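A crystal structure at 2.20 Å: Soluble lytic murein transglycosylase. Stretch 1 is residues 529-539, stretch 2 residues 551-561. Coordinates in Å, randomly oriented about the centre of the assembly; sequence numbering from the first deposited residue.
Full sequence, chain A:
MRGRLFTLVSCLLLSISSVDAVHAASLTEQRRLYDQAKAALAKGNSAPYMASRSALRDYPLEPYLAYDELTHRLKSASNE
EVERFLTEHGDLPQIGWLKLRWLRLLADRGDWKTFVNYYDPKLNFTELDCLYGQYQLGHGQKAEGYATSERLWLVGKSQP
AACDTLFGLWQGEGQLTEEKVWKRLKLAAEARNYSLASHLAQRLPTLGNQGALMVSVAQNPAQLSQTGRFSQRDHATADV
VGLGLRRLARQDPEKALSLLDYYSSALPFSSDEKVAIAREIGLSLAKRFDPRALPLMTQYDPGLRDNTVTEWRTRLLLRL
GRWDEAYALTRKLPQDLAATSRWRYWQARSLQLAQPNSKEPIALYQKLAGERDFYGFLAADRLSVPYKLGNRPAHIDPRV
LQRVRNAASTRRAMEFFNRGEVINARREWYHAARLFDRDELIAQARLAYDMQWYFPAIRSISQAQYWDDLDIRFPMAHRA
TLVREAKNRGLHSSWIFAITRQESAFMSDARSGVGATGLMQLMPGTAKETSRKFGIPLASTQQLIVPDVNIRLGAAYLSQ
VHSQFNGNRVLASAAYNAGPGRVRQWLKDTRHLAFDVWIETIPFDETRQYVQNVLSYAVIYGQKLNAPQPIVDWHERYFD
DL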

# COMPACT_ATOMS: atom_id res chain seq x y z
N GLU A 529 12.38 4.23 -26.16
CA GLU A 529 13.83 4.37 -26.16
C GLU A 529 14.52 3.01 -26.30
O GLU A 529 15.46 2.86 -27.08
CB GLU A 529 14.29 5.08 -24.89
CG GLU A 529 14.27 6.60 -24.99
CD GLU A 529 14.21 7.30 -23.63
OE1 GLU A 529 13.77 8.47 -23.59
OE2 GLU A 529 14.58 6.67 -22.61
N THR A 530 14.05 2.02 -25.52
CA THR A 530 14.56 0.66 -25.64
C THR A 530 14.39 0.14 -27.06
O THR A 530 15.31 -0.45 -27.64
CB THR A 530 13.84 -0.24 -24.64
OG1 THR A 530 14.03 0.27 -23.32
CG2 THR A 530 14.38 -1.66 -24.71
N SER A 531 13.22 0.40 -27.64
CA SER A 531 12.95 -0.00 -29.02
C SER A 531 13.97 0.59 -29.98
O SER A 531 14.46 -0.10 -30.88
CB SER A 531 11.53 0.42 -29.39
OG SER A 531 11.32 0.34 -30.79
N ARG A 532 14.30 1.87 -29.82
CA ARG A 532 15.28 2.46 -30.73
C ARG A 532 16.68 1.94 -30.45
O ARG A 532 17.46 1.73 -31.38
CB ARG A 532 15.24 3.99 -30.64
CG ARG A 532 13.89 4.60 -31.01
CD ARG A 532 13.99 6.11 -31.16
NE ARG A 532 12.78 6.78 -30.68
CZ ARG A 532 12.62 7.26 -29.44
NH1 ARG A 532 13.62 7.16 -28.57
NH2 ARG A 532 11.48 7.84 -29.10
N LYS A 533 17.02 1.73 -29.18
CA LYS A 533 18.36 1.30 -28.82
C LYS A 533 18.68 -0.07 -29.40
O LYS A 533 19.79 -0.32 -29.88
CB LYS A 533 18.52 1.30 -27.30
CG LYS A 533 19.96 1.29 -26.83
CD LYS A 533 20.72 2.45 -27.48
CE LYS A 533 21.81 2.99 -26.58
NZ LYS A 533 21.29 3.46 -25.29
N PHE A 534 17.71 -0.99 -29.37
CA PHE A 534 17.97 -2.36 -29.79
C PHE A 534 17.53 -2.66 -31.21
O PHE A 534 17.84 -3.74 -31.71
CB PHE A 534 17.28 -3.35 -28.85
CG PHE A 534 17.92 -3.45 -27.50
CD1 PHE A 534 17.66 -2.50 -26.52
CD2 PHE A 534 18.81 -4.49 -27.22
CE1 PHE A 534 18.25 -2.59 -25.27
CE2 PHE A 534 19.41 -4.59 -25.98
CZ PHE A 534 19.12 -3.64 -24.99
N GLY A 535 16.82 -1.75 -31.87
CA GLY A 535 16.23 -2.10 -33.15
C GLY A 535 15.07 -3.07 -33.05
O GLY A 535 14.81 -3.81 -34.00
N ILE A 536 14.37 -3.08 -31.93
CA ILE A 536 13.19 -3.94 -31.73
C ILE A 536 11.96 -3.15 -32.15
O ILE A 536 11.69 -2.09 -31.55
CB ILE A 536 13.08 -4.41 -30.28
CG1 ILE A 536 14.29 -5.26 -29.89
CG2 ILE A 536 11.78 -5.17 -30.06
CD1 ILE A 536 14.34 -5.56 -28.41
N PRO A 537 11.18 -3.62 -33.12
CA PRO A 537 10.04 -2.84 -33.61
C PRO A 537 8.96 -2.65 -32.56
O PRO A 537 8.60 -3.59 -31.85
CB PRO A 537 9.51 -3.67 -34.79
CG PRO A 537 10.67 -4.53 -35.21
CD PRO A 537 11.40 -4.84 -33.93
N LEU A 538 8.44 -1.43 -32.48
CA LEU A 538 7.34 -1.08 -31.58
C LEU A 538 6.39 -0.16 -32.33
O LEU A 538 6.70 1.02 -32.51
CB LEU A 538 7.86 -0.40 -30.31
CG LEU A 538 6.77 0.13 -29.38
CD1 LEU A 538 5.87 -1.02 -28.96
CD2 LEU A 538 7.37 0.84 -28.16
N ALA A 539 5.24 -0.69 -32.74
CA ALA A 539 4.30 0.08 -33.56
C ALA A 539 3.69 1.24 -32.78
O ALA A 539 3.60 2.36 -33.30
CB ALA A 539 3.20 -0.83 -34.10
N ILE A 551 7.49 -8.52 -23.34
CA ILE A 551 8.63 -9.30 -22.87
C ILE A 551 9.89 -8.94 -23.65
O ILE A 551 10.99 -8.86 -23.09
CB ILE A 551 8.31 -10.80 -22.97
CG1 ILE A 551 7.17 -11.14 -22.02
CG2 ILE A 551 9.57 -11.63 -22.69
CD1 ILE A 551 6.65 -12.57 -22.20
N ARG A 552 9.76 -8.73 -24.96
CA ARG A 552 10.94 -8.41 -25.77
C ARG A 552 11.55 -7.08 -25.36
O ARG A 552 12.77 -6.98 -25.18
CB ARG A 552 10.57 -8.40 -27.25
CG ARG A 552 10.37 -9.78 -27.84
CD ARG A 552 9.74 -9.69 -29.20
NE ARG A 552 10.67 -9.20 -30.20
CZ ARG A 552 10.32 -8.81 -31.42
NH1 ARG A 552 9.04 -8.85 -31.78
NH2 ARG A 552 11.25 -8.38 -32.27
N LEU A 553 10.72 -6.05 -25.21
CA LEU A 553 11.21 -4.76 -24.73
C LEU A 553 11.59 -4.81 -23.26
O LEU A 553 12.59 -4.20 -22.87
CB LEU A 553 10.18 -3.67 -24.98
CG LEU A 553 9.89 -3.52 -26.47
CD1 LEU A 553 8.68 -2.61 -26.78
CD2 LEU A 553 11.14 -2.99 -27.14
N GLY A 554 10.82 -5.52 -22.44
CA GLY A 554 11.16 -5.58 -21.03
C GLY A 554 12.47 -6.31 -20.77
O GLY A 554 13.26 -5.90 -19.92
N ALA A 555 12.71 -7.41 -21.50
CA ALA A 555 13.97 -8.14 -21.35
C ALA A 555 15.14 -7.28 -21.77
O ALA A 555 16.19 -7.28 -21.10
CB ALA A 555 13.95 -9.43 -22.17
N ALA A 556 15.00 -6.56 -22.88
CA ALA A 556 16.06 -5.68 -23.34
C ALA A 556 16.36 -4.59 -22.31
O ALA A 556 17.52 -4.40 -21.91
CB ALA A 556 15.69 -5.06 -24.69
N TYR A 557 15.33 -3.87 -21.86
CA TYR A 557 15.55 -2.83 -20.85
C TYR A 557 16.17 -3.41 -19.59
O TYR A 557 17.13 -2.85 -19.04
CB TYR A 557 14.23 -2.12 -20.53
CG TYR A 557 14.43 -1.15 -19.40
CD1 TYR A 557 15.05 0.08 -19.62
CD2 TYR A 557 14.00 -1.46 -18.11
CE1 TYR A 557 15.24 0.97 -18.60
CE2 TYR A 557 14.20 -0.57 -17.07
CZ TYR A 557 14.82 0.64 -17.33
OH TYR A 557 15.03 1.54 -16.31
N LEU A 558 15.66 -4.55 -19.13
CA LEU A 558 16.21 -5.21 -17.95
C LEU A 558 17.69 -5.54 -18.13
O LEU A 558 18.48 -5.44 -17.18
CB LEU A 558 15.40 -6.47 -17.65
CG LEU A 558 15.72 -7.28 -16.39
CD1 LEU A 558 15.63 -6.42 -15.14
CD2 LEU A 558 14.76 -8.46 -16.31
N SER A 559 18.10 -5.90 -19.35
CA SER A 559 19.51 -6.22 -19.56
C SER A 559 20.37 -4.97 -19.53
O SER A 559 21.54 -5.05 -19.15
CB SER A 559 19.69 -6.97 -20.88
OG SER A 559 19.63 -6.08 -21.98
N GLN A 560 19.82 -3.81 -19.92
CA GLN A 560 20.54 -2.54 -19.79
C GLN A 560 20.79 -2.19 -18.33
O GLN A 560 21.89 -1.80 -17.94
CB GLN A 560 19.76 -1.42 -20.47
CG GLN A 560 19.94 -1.33 -21.97
CD GLN A 560 19.17 -0.16 -22.58
OE1 GLN A 560 17.97 0.02 -22.32
NE2 GLN A 560 19.86 0.63 -23.39
N VAL A 561 19.75 -2.26 -17.50
CA VAL A 561 19.95 -1.99 -16.09
C VAL A 561 20.94 -3.00 -15.51
O VAL A 561 21.82 -2.66 -14.71
CB VAL A 561 18.60 -2.01 -15.35
CG1 VAL A 561 18.80 -1.65 -13.93
CG2 VAL A 561 17.65 -1.00 -15.98
O HOH W 1 16.40 2.06 -23.12
O HOH W 2 18.35 3.45 -23.69

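The two stretches meet in a steep, mostly apolar packing of a helix end and its following loop against a second helix, with no direct hydrogen bond between them and two waters bridging at one margin. Helix 529-534 crosses helix 551-561 at 79°, the axes approaching to 9.5 Å, and together the stretches bury 550 Å². By CA atoms, the stretches come nearest at Thr530 and Tyr557, 6.0 Å apart. Here Thr530 acts as a knob, its side chain set among Leu553, Ala556, Tyr557 and Gln560. Its CG2 lies 3.6 Å from Ala556 CB and 3.6 Å from Leu553 O, while its OG1 sits 3.7 Å from Tyr557 CB. A short, branched threonine suits this place: its methyl packs on the helix while its hydroxyl accepts from water 1 and is also hydrogen-bonded elsewhere in the structure. Ala556 points toward stretch 1, and its single methyl lets the Phe534 ring lie close: Ala556 CB is 3.6 Å from the ring centroid, 10° off the normal, a CH-pi contact over one face. At the ring edge, Phe534 CE1 approaches Gln560 CD at 3.7 Å. Nearby, Ser559 OG donates to Ala556 O (2.7 Å) within its own helix.

After Phe534 the chain leaves the helix at Gly535, whose positive phi of 71° favours glycine, and Ile536 follows with its side chain directed toward the second helix. The turn is secured locally by Ser531 OG, which donates to Ile536 O at 2.6 Å, and by a weak backbone bond from Ile536 N to Ser531 O (3.2 Å). Ile536 CG2 packs on Leu553 CD2 at 3.7 Å, and Ile536 CD1 reaches Ala556 CB at 4.0 Å. Leu553 has the largest area covered by the opposing stretch; its CA-to-CB bond points sideways, but the end of the side chain comes nearer, bringing CD1 to 3.9 Å from Leu538 CD1. The flat guanidinium of Arg552 offers a face for packing: Ile536 CG2 lies over it, 3.9 Å from Arg552 NH2, and Pro537 CD is also 3.9 Å from Arg552 NH2.

Water 1 donates to both Thr530 OG1 (3.0 Å) and Gln560 OE1 (2.7 Å), linking two oxygens that stand 4.1 Å apart. Water 2 accepts from Gln560 NE2 (3.2 Å) and, weakly, from Lys533 NZ (3.3 Å). The amide thus offers an acceptor to one water and a donor to the other.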